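Local coordinates for protein 2-oxoglutarate dehydrogenase E3 component (Thermus thermophilus, PDB 2YQU) that probably catalyses, with one bound FAD per subunit, the NAD(+)-dependent reoxidation of protein-bound dihydrolipoyl groups as the E3 component of 2-oxoglutarate dehydrogenase, at residues A[17-20]-A[21-25]; A[95-98]-A[99-103]; A[313-316]-A[317-320]; A[331-334]-A[335-338]; A[414-417]-A[418-422]. All blocks are in the same frame, centred on the assembly; numbering follows the deposited sequence.

Contact 1: A[17-20]-A[21-25]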
loop_
_atom_site.group_PDB
_atom_site.type_symbol
_atom_site.label_atom_id
_atom_site.label_comp_id
_atom_site.label_asym_id
_atom_site.label_seq_id
_atom_site.Cartn_x
_atom_site.Cartn_y
_atom_site.Cartn_z
ATOM N N ALA A 17 -8.648 -26.711 4.287
ATOM C CA ALA A 17 -8.376 -27.983 3.615
ATOM C C ALA A 17 -6.928 -28.068 3.143
ATOM O O ALA A 17 -6.273 -29.079 3.389
ATOM C CB ALA A 17 -9.351 -28.212 2.452
ATOM N N ILE A 18 -6.413 -26.991 2.529
ATOM C CA ILE A 18 -5.023 -26.944 2.067
ATOM C C ILE A 18 -4.059 -27.032 3.257
ATOM O O ILE A 18 -3.110 -27.802 3.225
ATOM C CB ILE A 18 -4.734 -25.665 1.223
ATOM C CG1 ILE A 18 -5.543 -25.677 -0.077
ATOM C CG2 ILE A 18 -3.243 -25.537 0.924
ATOM C CD1 ILE A 18 -5.625 -24.315 -0.754
ATOM N N ARG A 19 -4.308 -26.261 4.312
ATOM C CA ARG A 19 -3.464 -26.334 5.499
ATOM C C ARG A 19 -3.471 -27.724 6.132
ATOM O O ARG A 19 -2.415 -28.228 6.549
ATOM C CB ARG A 19 -3.890 -25.298 6.536
ATOM C CG ARG A 19 -2.937 -25.175 7.709
ATOM C CD ARG A 19 -1.540 -24.688 7.329
ATOM N NE ARG A 19 -0.631 -24.784 8.469
ATOM C CZ ARG A 19 0.626 -25.214 8.426
ATOM N NH1 ARG A 19 1.182 -25.637 7.298
ATOM N NH2 ARG A 19 1.339 -25.231 9.544
ATOM N N ALA A 20 -4.650 -28.332 6.204
ATOM C CA ALA A 20 -4.804 -29.674 6.753
ATOM C C ALA A 20 -3.969 -30.684 5.959
ATOM O O ALA A 20 -3.261 -31.517 6.543
ATOM C CB ALA A 20 -6.276 -30.080 6.774
ATOM N N ALA A 21 -4.036 -30.586 4.634
ATOM C CA ALA A 21 -3.208 -31.417 3.761
ATOM C C ALA A 21 -1.725 -31.206 4.053
ATOM O O ALA A 21 -0.967 -32.168 4.125
ATOM C CB ALA A 21 -3.506 -31.131 2.297
ATOM N N GLN A 22 -1.313 -29.951 4.227
ATOM C CA GLN A 22 0.072 -29.627 4.564
ATOM C C GLN A 22 0.504 -30.251 5.890
ATOM O O GLN A 22 1.676 -30.574 6.074
ATOM C CB GLN A 22 0.277 -28.109 4.616
ATOM C CG GLN A 22 0.205 -27.438 3.261
ATOM C CD GLN A 22 0.431 -25.929 3.328
ATOM O OE1 GLN A 22 0.447 -25.340 4.416
ATOM N NE2 GLN A 22 0.608 -25.309 2.166
ATOM N N LEU A 23 -0.445 -30.424 6.802
ATOM C CA LEU A 23 -0.169 -31.010 8.114
ATOM C C LEU A 23 -0.181 -32.538 8.079
ATOM O O LEU A 23 0.150 -33.184 9.069
ATOM C CB LEU A 23 -1.181 -30.498 9.145
ATOM C CG LEU A 23 -1.049 -28.998 9.439
ATOM C CD1 LEU A 23 -2.296 -28.475 10.135
ATOM C CD2 LEU A 23 0.194 -28.712 10.259
ATOM N N GLY A 24 -0.559 -33.101 6.934
ATOM C CA GLY A 24 -0.525 -34.536 6.713
ATOM C C GLY A 24 -1.860 -35.236 6.845
ATOM O O GLY A 24 -1.910 -36.461 6.883
ATOM N N MET A 25 -2.940 -34.468 6.926
ATOM C CA MET A 25 -4.284 -35.025 7.040
ATOM C C MET A 25 -4.804 -35.491 5.680
ATOM O O MET A 25 -4.472 -34.913 4.638
ATOM C CB MET A 25 -5.254 -33.975 7.613
ATOM C CG MET A 25 -4.890 -33.456 9.001
ATOM S SD MET A 25 -6.183 -32.390 9.679
ATOM C CE MET A 25 -7.266 -33.641 10.333
#
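The guanidinium of Arg19 has Leu23 CD2 over one face, displaced toward the rim, with Arg19 NH2 3.7 Å from that methyl; at its edge, in its plane, sits the amide oxygen of Gln22. The bond from Arg19 NH1 to Gln22 OE1 is 3.0 Å long and fairly straight (153° at the hydrogen), and the guanidinium and amide planes stand 81° apart. With CG anti to the backbone N and the chain bent at chi2 (63°), the arginine runs forward along the next turn, its NH1 at Gln22 and its NH2 beside Leu23. Its NE forms a salt bridge with Glu322 of helix 310-326, while Gln22 NE2 donates to Pro452 O of the second subunit, so both ends of the glutamine amide are engaged. A leucine in place of Arg19 would probably leave Gln22 OE1 without this donor and cost Glu322 this salt bridge. These residues end helix 11-22 of the beta-alpha-beta unit formed with strands 2-7 and 27-31, the Rossmann-type fold that binds FAD. Gly24, at positive phi, closes the helix in a Schellman motif. Met25 N reaches back to Ala20 O at 3.0 Å, and Leu23 N, bonded to Arg19 O, adds a weak bond to the same Ala20 oxygen. Beyond the turn Met25 bends at chi3, its SD resting 3.7 Å from Ala20 CB, and its side chain also touches Leu4 of strand 2-7.

Contact 2: A[95-98]-A[99-103]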
loop_
_atom_site.group_PDB
_atom_site.type_symbol
_atom_site.label_atom_id
_atom_site.label_comp_id
_atom_site.label_asym_id
_atom_site.label_seq_id
_atom_site.Cartn_x
_atom_site.Cartn_y
_atom_site.Cartn_z
ATOM N N VAL A 95 -8.216 -22.435 -7.156
ATOM C CA VAL A 95 -8.560 -23.265 -6.012
ATOM C C VAL A 95 -8.621 -24.734 -6.433
ATOM O O VAL A 95 -8.152 -25.605 -5.705
ATOM C CB VAL A 95 -9.887 -22.843 -5.347
ATOM C CG1 VAL A 95 -10.138 -23.683 -4.115
ATOM C CG2 VAL A 95 -9.842 -21.364 -4.972
ATOM N N GLU A 96 -9.199 -24.994 -7.603
ATOM C CA GLU A 96 -9.240 -26.346 -8.170
ATOM C C GLU A 96 -7.822 -26.899 -8.303
ATOM O O GLU A 96 -7.554 -28.032 -7.913
ATOM C CB GLU A 96 -9.909 -26.344 -9.549
ATOM C CG GLU A 96 -11.395 -26.033 -9.523
ATOM C CD GLU A 96 -12.266 -27.255 -9.293
ATOM O OE1 GLU A 96 -11.719 -28.336 -8.963
ATOM O OE2 GLU A 96 -13.506 -27.137 -9.435
ATOM N N PHE A 97 -6.922 -26.078 -8.840
ATOM C CA PHE A 97 -5.521 -26.451 -9.027
ATOM C C PHE A 97 -4.911 -26.848 -7.692
ATOM O O PHE A 97 -4.271 -27.887 -7.584
ATOM C CB PHE A 97 -4.739 -25.276 -9.655
ATOM C CG PHE A 97 -3.300 -25.591 -9.984
ATOM C CD1 PHE A 97 -2.923 -25.914 -11.278
ATOM C CD2 PHE A 97 -2.318 -25.541 -8.998
ATOM C CE1 PHE A 97 -1.593 -26.203 -11.585
ATOM C CE2 PHE A 97 -0.985 -25.833 -9.297
ATOM C CZ PHE A 97 -0.625 -26.159 -10.588
ATOM N N LEU A 98 -5.134 -26.025 -6.673
ATOM C CA LEU A 98 -4.527 -26.233 -5.365
ATOM C C LEU A 98 -5.089 -27.451 -4.637
ATOM O O LEU A 98 -4.373 -28.097 -3.873
ATOM C CB LEU A 98 -4.688 -24.985 -4.496
ATOM C CG LEU A 98 -3.893 -23.761 -4.954
ATOM C CD1 LEU A 98 -4.449 -22.519 -4.301
ATOM C CD2 LEU A 98 -2.421 -23.933 -4.643
ATOM N N PHE A 99 -6.374 -27.744 -4.844
ATOM C CA PHE A 99 -6.980 -28.950 -4.280
ATOM C C PHE A 99 -6.324 -30.177 -4.897
ATOM O O PHE A 99 -5.963 -31.108 -4.189
ATOM C CB PHE A 99 -8.490 -28.992 -4.536
ATOM C CG PHE A 99 -9.329 -28.402 -3.422
ATOM C CD1 PHE A 99 -10.652 -28.791 -3.268
ATOM C CD2 PHE A 99 -8.811 -27.444 -2.549
ATOM C CE1 PHE A 99 -11.442 -28.257 -2.262
ATOM C CE2 PHE A 99 -9.594 -26.909 -1.533
ATOM C CZ PHE A 99 -10.909 -27.309 -1.388
ATOM N N LYS A 100 -6.168 -30.173 -6.216
ATOM C CA LYS A 100 -5.559 -31.315 -6.902
ATOM C C LYS A 100 -4.098 -31.460 -6.477
ATOM O O LYS A 100 -3.625 -32.560 -6.219
ATOM C CB LYS A 100 -5.680 -31.147 -8.420
ATOM C CG LYS A 100 -5.131 -32.305 -9.254
ATOM C CD LYS A 100 -5.573 -32.218 -10.733
ATOM C CE LYS A 100 -5.834 -33.601 -11.325
ATOM N NZ LYS A 100 -6.001 -33.577 -12.813
ATOM N N LYS A 101 -3.384 -30.341 -6.383
ATOM C CA LYS A 101 -1.982 -30.367 -5.979
ATOM C C LYS A 101 -1.794 -30.951 -4.584
ATOM O O LYS A 101 -0.854 -31.714 -4.344
ATOM C CB LYS A 101 -1.374 -28.962 -6.033
ATOM C CG LYS A 101 0.033 -28.888 -5.445
ATOM C CD LYS A 101 0.829 -27.739 -6.034
ATOM C CE LYS A 101 2.186 -27.618 -5.374
ATOM N NZ LYS A 101 2.095 -26.915 -4.074
ATOM N N ASN A 102 -2.697 -30.595 -3.672
ATOM C CA ASN A 102 -2.595 -30.979 -2.265
ATOM C C ASN A 102 -3.300 -32.302 -1.941
ATOM O O ASN A 102 -3.319 -32.722 -0.781
ATOM C CB ASN A 102 -3.150 -29.863 -1.375
ATOM C CG ASN A 102 -2.178 -28.699 -1.235
ATOM O OD1 ASN A 102 -1.209 -28.790 -0.483
ATOM N ND2 ASN A 102 -2.420 -27.616 -1.970
ATOM N N GLY A 103 -3.873 -32.946 -2.957
ATOM C CA GLY A 103 -4.484 -34.261 -2.803
ATOM C C GLY A 103 -5.779 -34.259 -2.013
ATOM O O GLY A 103 -6.110 -35.227 -1.322
#
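From Phe99 to Asn102 each backbone N-H bonds to the carbonyl four residues earlier, Val95 to Leu98, and Gly103 then turns to positive phi in a Schellman motif that ends helix 77-102. Leu98 O accepts twice from Asn102: from the backbone N at 3.0 Å and from ND2 at 2.8 Å, the two donors arriving from opposite faces of the carbonyl plane. The side-chain bond is nearly straight (158°), and the oxygen lies close to the plane of the Asn102 amide. This amide folds back because CG stands anti to the carbonyl carbon, beside the backbone N (chi1 -77°). A leucine in its place would probably leave Leu98 O with the backbone donor alone and the last turn less firmly closed. One turn earlier, Val95 and Phe99 point the same way, and Val95 CG1 lies over one face of the Phe99 ring, 4.2 Å from CE2. Both side chains also meet Tyr14 of helix 11-22 and Leu36. On the outer surface Lys101 CD comes within 4.2 Å of Phe97 CE2, approaching the ring obliquely; the lysine's NZ forms a salt bridge with the C-terminal carboxylate of Leu455 of the second subunit. The chemistry thus divides round the helix: Val95 and Phe99 pack inward against helix 11-22, Lys101 pairs its ammonium group with the second subunit, and two N-H groups of Asn102 grip the Leu98 carbonyl in the last turn.

Contact 3: A[313-316]-A[317-320]. With CO3 (carbonate ion), chain C.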
loop_
_atom_site.group_PDB
_atom_site.type_symbol
_atom_site.label_atom_id
_atom_site.label_comp_id
_atom_site.label_asym_id
_atom_site.label_seq_id
_atom_site.Cartn_x
_atom_site.Cartn_y
_atom_site.Cartn_z
ATOM N N ALA A 313 -12.272 -15.724 8.105
ATOM C CA ALA A 313 -12.667 -17.122 7.904
ATOM C C ALA A 313 -11.449 -18.011 7.675
ATOM O O ALA A 313 -11.347 -19.087 8.272
ATOM C CB ALA A 313 -13.619 -17.249 6.736
ATOM N N SER A 314 -10.533 -17.570 6.812
ATOM C CA SER A 314 -9.357 -18.353 6.460
ATOM C C SER A 314 -8.421 -18.512 7.654
ATOM O O SER A 314 -7.886 -19.582 7.880
ATOM C CB SER A 314 -8.623 -17.738 5.262
ATOM O OG SER A 314 -8.157 -16.428 5.557
ATOM N N GLU A 315 -8.228 -17.451 8.431
ATOM C CA GLU A 315 -7.369 -17.549 9.604
ATOM C C GLU A 315 -7.940 -18.512 10.632
ATOM O O GLU A 315 -7.190 -19.212 11.308
ATOM C CB GLU A 315 -7.129 -16.173 10.229
ATOM C CG GLU A 315 -6.243 -15.271 9.378
ATOM C CD GLU A 315 -4.772 -15.644 9.420
ATOM O OE1 GLU A 315 -4.449 -16.842 9.534
ATOM O OE2 GLU A 315 -3.926 -14.730 9.325
ATOM N N GLU A 316 -9.269 -18.560 10.726
ATOM C CA GLU A 316 -9.947 -19.473 11.639
ATOM C C GLU A 316 -9.812 -20.904 11.132
ATOM O O GLU A 316 -9.656 -21.828 11.921
ATOM C CB GLU A 316 -11.418 -19.084 11.814
ATOM C CG GLU A 316 -11.617 -17.965 12.816
ATOM C CD GLU A 316 -13.052 -17.527 12.984
ATOM O OE1 GLU A 316 -13.888 -17.821 12.111
ATOM O OE2 GLU A 316 -13.338 -16.856 13.996
ATOM N N GLY A 317 -9.851 -21.073 9.815
ATOM C CA GLY A 317 -9.631 -22.364 9.187
ATOM C C GLY A 317 -8.242 -22.904 9.514
ATOM O O GLY A 317 -8.101 -24.073 9.884
ATOM N N ILE A 318 -7.233 -22.043 9.412
ATOM C CA ILE A 318 -5.852 -22.415 9.729
ATOM C C ILE A 318 -5.742 -22.841 11.195
ATOM O O ILE A 318 -5.158 -23.895 11.505
ATOM C CB ILE A 318 -4.877 -21.232 9.445
ATOM C CG1 ILE A 318 -4.822 -20.899 7.946
ATOM C CG2 ILE A 318 -3.474 -21.543 9.987
ATOM C CD1 ILE A 318 -4.296 -21.968 7.074
ATOM N N ALA A 319 -6.296 -22.026 12.093
ATOM C CA ALA A 319 -6.212 -22.272 13.537
ATOM C C ALA A 319 -6.956 -23.542 13.936
ATOM O O ALA A 319 -6.512 -24.267 14.826
ATOM C CB ALA A 319 -6.766 -21.081 14.315
ATOM N N ALA A 320 -8.080 -23.803 13.277
ATOM C CA ALA A 320 -8.899 -24.973 13.579
ATOM C C ALA A 320 -8.151 -26.260 13.258
ATOM O O ALA A 320 -8.080 -27.165 14.089
ATOM C CB ALA A 320 -10.203 -24.928 12.798
HETATM C C CO3 C . -8.126 -15.620 2.232
HETATM O O1 CO3 C . -7.647 -16.466 1.352
HETATM O O2 CO3 C . -9.378 -15.283 2.185
HETATM O O3 CO3 C . -7.375 -15.103 3.167
#
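Glu315 and Ile318 approach each other on one flank of helix 310-326, the nearest atoms of their side chains being Glu315 OE1 and Ile318 CG1 at 4.4 Å, a loose touch. Ile318 leans more closely on the backbone: its CG1, anti to the carbonyl carbon (chi1 -65°), lies 3.3 Å from Ser314 O, which also accepts the Ile318 N-H at 3.0 Å. Glu316 takes another direction from the same turn. Its extended chain carries the carboxylate into buried surroundings: OE1 forms a salt bridge with Lys312 and a hydrogen bond with Gly301 N, OE2 the same two kinds with Arg305 and the Tyr333 hydroxyl. Ser314 OG faces a carbonate ion, probably from the crystallisation liquor, with carbonate O3 2.8 Å away, while also being close to the carbonyls of His311 and Ala310. Gly317 N bonds to Ala313 O at 2.9 Å; Ala313 itself touches the FAD. Ala319 N bonds to Glu315 O and Ala320 N to Glu316 O. The helix lies against helix 11-22, with Ile318 on Val15 and Arg19 and Ser314 on Val15, while Ala319 meets Val331 in the loop toward strand 338-340, and Ile453 of the second subunit packs on Ile318.

Contact 4: A[331-334]-A[335-338]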
loop_
_atom_site.group_PDB
_atom_site.type_symbol
_atom_site.label_atom_id
_atom_site.label_comp_id
_atom_site.label_asym_id
_atom_site.label_seq_id
_atom_site.Cartn_x
_atom_site.Cartn_y
_atom_site.Cartn_z
ATOM N N VAL A 331 -6.196 -17.366 16.805
ATOM C CA VAL A 331 -6.375 -16.270 15.877
ATOM C C VAL A 331 -6.236 -14.973 16.653
ATOM O O VAL A 331 -6.820 -14.814 17.723
ATOM C CB VAL A 331 -7.767 -16.295 15.227
ATOM C CG1 VAL A 331 -7.944 -15.086 14.302
ATOM C CG2 VAL A 331 -7.964 -17.607 14.464
ATOM N N ASP A 332 -5.458 -14.049 16.112
ATOM C CA ASP A 332 -5.347 -12.734 16.705
ATOM C C ASP A 332 -6.407 -11.849 16.086
ATOM O O ASP A 332 -6.166 -11.231 15.055
ATOM C CB ASP A 332 -3.963 -12.143 16.472
ATOM C CG ASP A 332 -3.764 -10.851 17.219
ATOM O OD1 ASP A 332 -4.743 -10.356 17.829
ATOM O OD2 ASP A 332 -2.665 -10.266 17.261
ATOM N N TYR A 333 -7.577 -11.793 16.716
ATOM C CA TYR A 333 -8.699 -10.999 16.188
ATOM C C TYR A 333 -8.391 -9.500 16.143
ATOM O O TYR A 333 -8.919 -8.786 15.295
ATOM C CB TYR A 333 -9.984 -11.286 16.977
ATOM C CG TYR A 333 -10.460 -12.700 16.737
ATOM C CD1 TYR A 333 -11.094 -13.041 15.548
ATOM C CD2 TYR A 333 -10.224 -13.701 17.667
ATOM C CE1 TYR A 333 -11.496 -14.344 15.301
ATOM C CE2 TYR A 333 -10.632 -15.015 17.425
ATOM C CZ TYR A 333 -11.260 -15.320 16.240
ATOM O OH TYR A 333 -11.668 -16.616 15.987
ATOM N N GLN A 334 -7.513 -9.040 17.027
ATOM C CA GLN A 334 -7.130 -7.617 17.078
ATOM C C GLN A 334 -6.230 -7.155 15.926
ATOM O O GLN A 334 -6.019 -5.947 15.740
ATOM C CB GLN A 334 -6.424 -7.320 18.402
ATOM C CG GLN A 334 -7.285 -7.577 19.609
ATOM C CD GLN A 334 -8.626 -6.905 19.494
ATOM O OE1 GLN A 334 -8.705 -5.672 19.474
ATOM N NE2 GLN A 334 -9.687 -7.702 19.384
ATOM N N ALA A 335 -5.694 -8.101 15.163
ATOM C CA ALA A 335 -4.823 -7.782 14.036
ATOM C C ALA A 335 -5.513 -7.976 12.686
ATOM O O ALA A 335 -4.864 -7.896 11.651
ATOM C CB ALA A 335 -3.556 -8.617 14.109
ATOM N N ILE A 336 -6.821 -8.256 12.707
ATOM C CA ILE A 336 -7.587 -8.486 11.484
ATOM C C ILE A 336 -8.178 -7.170 10.990
ATOM O O ILE A 336 -9.065 -6.611 11.646
ATOM C CB ILE A 336 -8.725 -9.509 11.743
ATOM C CG1 ILE A 336 -8.118 -10.887 11.998
ATOM C CG2 ILE A 336 -9.700 -9.547 10.566
ATOM C CD1 ILE A 336 -9.156 -11.977 12.340
ATOM N N PRO A 337 -7.717 -6.677 9.840
ATOM C CA PRO A 337 -8.274 -5.442 9.279
ATOM C C PRO A 337 -9.634 -5.643 8.637
ATOM O O PRO A 337 -9.940 -6.726 8.125
ATOM C CB PRO A 337 -7.262 -5.061 8.206
ATOM C CG PRO A 337 -6.683 -6.338 7.776
ATOM C CD PRO A 337 -6.643 -7.214 8.987
ATOM N N SER A 338 -10.446 -4.597 8.688
ATOM C CA SER A 338 -11.699 -4.541 7.958
ATOM C C SER A 338 -11.606 -3.333 7.037
ATOM O O SER A 338 -11.312 -2.226 7.488
ATOM C CB SER A 338 -12.875 -4.425 8.922
ATOM O OG SER A 338 -14.096 -4.327 8.209
HETATM O O HOH W 1 -9.191 -6.025 14.231
#
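Ile336 CD1 fits against two side chains just before it in the chain, lying 3.9 Å from Val331 CG1 and equally far from Tyr333 CD1. Val331 CG1 in turn sits over the centre of one face of the Tyr333 ring, 3.7 Å above its plane, whereas Ile336 meets that ring obliquely, the two side chains running alongside each other. The methyl reaches this place because CG1 of Ile336 stands anti to the carbonyl carbon (chi1 -69°) and the chain is extended beyond it. The hydroxyl of Tyr333 leads away from the apolar group to Glu316 and Arg305. The backbone here makes a short 3-10 turn: Ala335 N bonds to Asp332 O at 3.2 Å, coming from well above the carbonyl plane, and Ile336 N makes a weak bond to Tyr333 O. With CG anti to its N, the Asp332 carboxylate lies alongside the turn, OD1 taking a weak bond from Gln334 N and OD2 lying 3.7 Å from Ala335 CB. A water lies 3.0 Å from Tyr333 O and 2.7 Å from Ile336 O. Ala335 and Ile336 also pack on Pro431 of the second subunit, and Pro337 O accepts from His311. The turn belongs to the link from helix 310-326 to strand 338-340, where the FAD-binding part of a pyridine nucleotide-disulfide oxidoreductase passes into its dimerisation domain.

Contact 5: A[414-417]-A[418-422]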
loop_
_atom_site.group_PDB
_atom_site.type_symbol
_atom_site.label_atom_id
_atom_site.label_comp_id
_atom_site.label_asym_id
_atom_site.label_seq_id
_atom_site.Cartn_x
_atom_site.Cartn_y
_atom_site.Cartn_z
ATOM N N ALA A 414 -0.188 -1.557 9.657
ATOM C CA ALA A 414 -0.785 -1.360 10.975
ATOM C C ALA A 414 -1.245 -2.679 11.575
ATOM O O ALA A 414 -1.064 -2.927 12.773
ATOM C CB ALA A 414 -1.961 -0.398 10.885
ATOM N N ALA A 415 -1.826 -3.518 10.731
ATOM C CA ALA A 415 -2.262 -4.840 11.142
ATOM C C ALA A 415 -1.059 -5.670 11.594
ATOM O O ALA A 415 -1.128 -6.341 12.631
ATOM C CB ALA A 415 -3.023 -5.521 10.020
ATOM N N LEU A 416 0.038 -5.596 10.837
ATOM C CA LEU A 416 1.279 -6.270 11.212
ATOM C C LEU A 416 1.785 -5.755 12.537
ATOM O O LEU A 416 2.165 -6.545 13.391
ATOM C CB LEU A 416 2.372 -6.108 10.160
ATOM C CG LEU A 416 3.631 -6.961 10.395
ATOM C CD1 LEU A 416 3.299 -8.445 10.329
ATOM C CD2 LEU A 416 4.725 -6.618 9.404
ATOM N N ALA A 417 1.788 -4.435 12.710
ATOM C CA ALA A 417 2.246 -3.854 13.964
ATOM C C ALA A 417 1.427 -4.384 15.153
ATOM O O ALA A 417 1.996 -4.750 16.189
ATOM C CB ALA A 417 2.216 -2.341 13.895
ATOM N N LEU A 418 0.110 -4.473 14.983
ATOM C CA LEU A 418 -0.776 -5.035 16.013
ATOM C C LEU A 418 -0.475 -6.507 16.296
ATOM O O LEU A 418 -0.453 -6.924 17.460
ATOM C CB LEU A 418 -2.241 -4.865 15.606
ATOM C CG LEU A 418 -2.776 -3.504 16.052
ATOM C CD1 LEU A 418 -3.881 -2.998 15.153
ATOM C CD2 LEU A 418 -3.260 -3.585 17.493
ATOM N N PHE A 419 -0.229 -7.274 15.235
ATOM C CA PHE A 419 0.157 -8.686 15.342
ATOM C C PHE A 419 1.461 -8.831 16.122
ATOM O O PHE A 419 1.613 -9.765 16.895
ATOM C CB PHE A 419 0.308 -9.318 13.948
ATOM C CG PHE A 419 0.477 -10.811 13.967
ATOM C CD1 PHE A 419 -0.551 -11.630 14.407
ATOM C CD2 PHE A 419 1.659 -11.400 13.523
ATOM C CE1 PHE A 419 -0.408 -13.007 14.409
ATOM C CE2 PHE A 419 1.804 -12.784 13.529
ATOM C CZ PHE A 419 0.770 -13.581 13.980
ATOM N N PHE A 420 2.372 -7.871 15.940
ATOM C CA PHE A 420 3.661 -7.856 16.640
ATOM C C PHE A 420 3.568 -7.217 18.030
ATOM O O PHE A 420 4.590 -7.079 18.704
ATOM C CB PHE A 420 4.705 -7.071 15.828
ATOM C CG PHE A 420 5.230 -7.789 14.605
ATOM C CD1 PHE A 420 4.869 -9.100 14.315
ATOM C CD2 PHE A 420 6.097 -7.140 13.744
ATOM C CE1 PHE A 420 5.362 -9.737 13.202
ATOM C CE2 PHE A 420 6.584 -7.778 12.623
ATOM C CZ PHE A 420 6.214 -9.078 12.353
ATOM N N LYS A 421 2.364 -6.817 18.446
ATOM C CA LYS A 421 2.132 -6.187 19.754
ATOM C C LYS A 421 3.004 -4.942 19.910
ATOM O O LYS A 421 3.540 -4.657 20.987
ATOM C CB LYS A 421 2.365 -7.187 20.895
ATOM C CG LYS A 421 1.549 -8.475 20.733
ATOM C CD LYS A 421 1.527 -9.317 22.004
ATOM C CE LYS A 421 0.377 -10.323 22.000
ATOM N NZ LYS A 421 0.470 -11.302 20.886
ATOM N N ALA A 422 3.099 -4.199 18.813
ATOM C CA ALA A 422 3.983 -3.041 18.701
ATOM C C ALA A 422 3.490 -1.897 19.544
ATOM O O ALA A 422 2.291 -1.751 19.767
ATOM C CB ALA A 422 4.064 -2.582 17.255
#
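Leu416 and Phe420 meet one helical turn apart, and the same pair is joined through the backbone, Phe420 N giving its hydrogen to Leu416 O at 2.9 Å. The carbonyls of Ala414 and Ala415 are satisfied in the same way, taking the N-H groups of Leu418 and Phe419. Ala417 O breaks the pattern: it accepts from Ala422 N at 2.9 Å, five residues on, in a nearly straight bond (161°). Lys421 N instead donates to Leu418 O, inside the closing turn. Helix 407-419 of the dimerisation domain thus ends in a Schellman motif, with Lys421 at positive phi in the position that glycine often fills. Ala422 N is therefore spent on the helix, while further backbone bonding of Ala422 is with Ile397, at the start of strand 397-404. The bond draws the two alanine methyls together, Ala417 CB lying 3.8 Å from Ala422 CB, and Ile397 packs on both. Over the ring of Phe420, Leu416 makes a CH-pi contact: its CD1 lies 4.0 Å from the ring centroid, 26° off the normal, over one face and shifted toward the rim, where CZ is the nearest carbon at 3.6 Å. CG of Leu416, anti to the backbone N, carries both methyls forward onto this ring. Phe420 also meets Phe420 of the second subunit, their ring planes at about 45°, and packs on Ala422 of that subunit. The side chain of Phe419 touches Asp332 and Ala335 of the loop before strand 338-340.

Contacts 1, 2 and 3 lie on three helices of the nucleotide-binding part, and contact 1 joins them: Ile18 touches Leu98 and Asn102 of contact 2, while Arg19 CB meets Ile318 of contact 3. Contact 4 is tied to contact 3 by a probable hydrogen bond between Glu316 and Tyr333 and packs against contact 5. Contacts 3 and 5 are buried; contact 2 is the most open, with Phe97, Lys100 and Lys101 exposed. Contact 3 holds a buried carboxylate in salt bridges, contact 5 is chiefly apolar, and contacts 1 and 2 send an amide and an ammonium group to the second subunit. Contacts 1, 2 and 5 end helices in Schellman motifs.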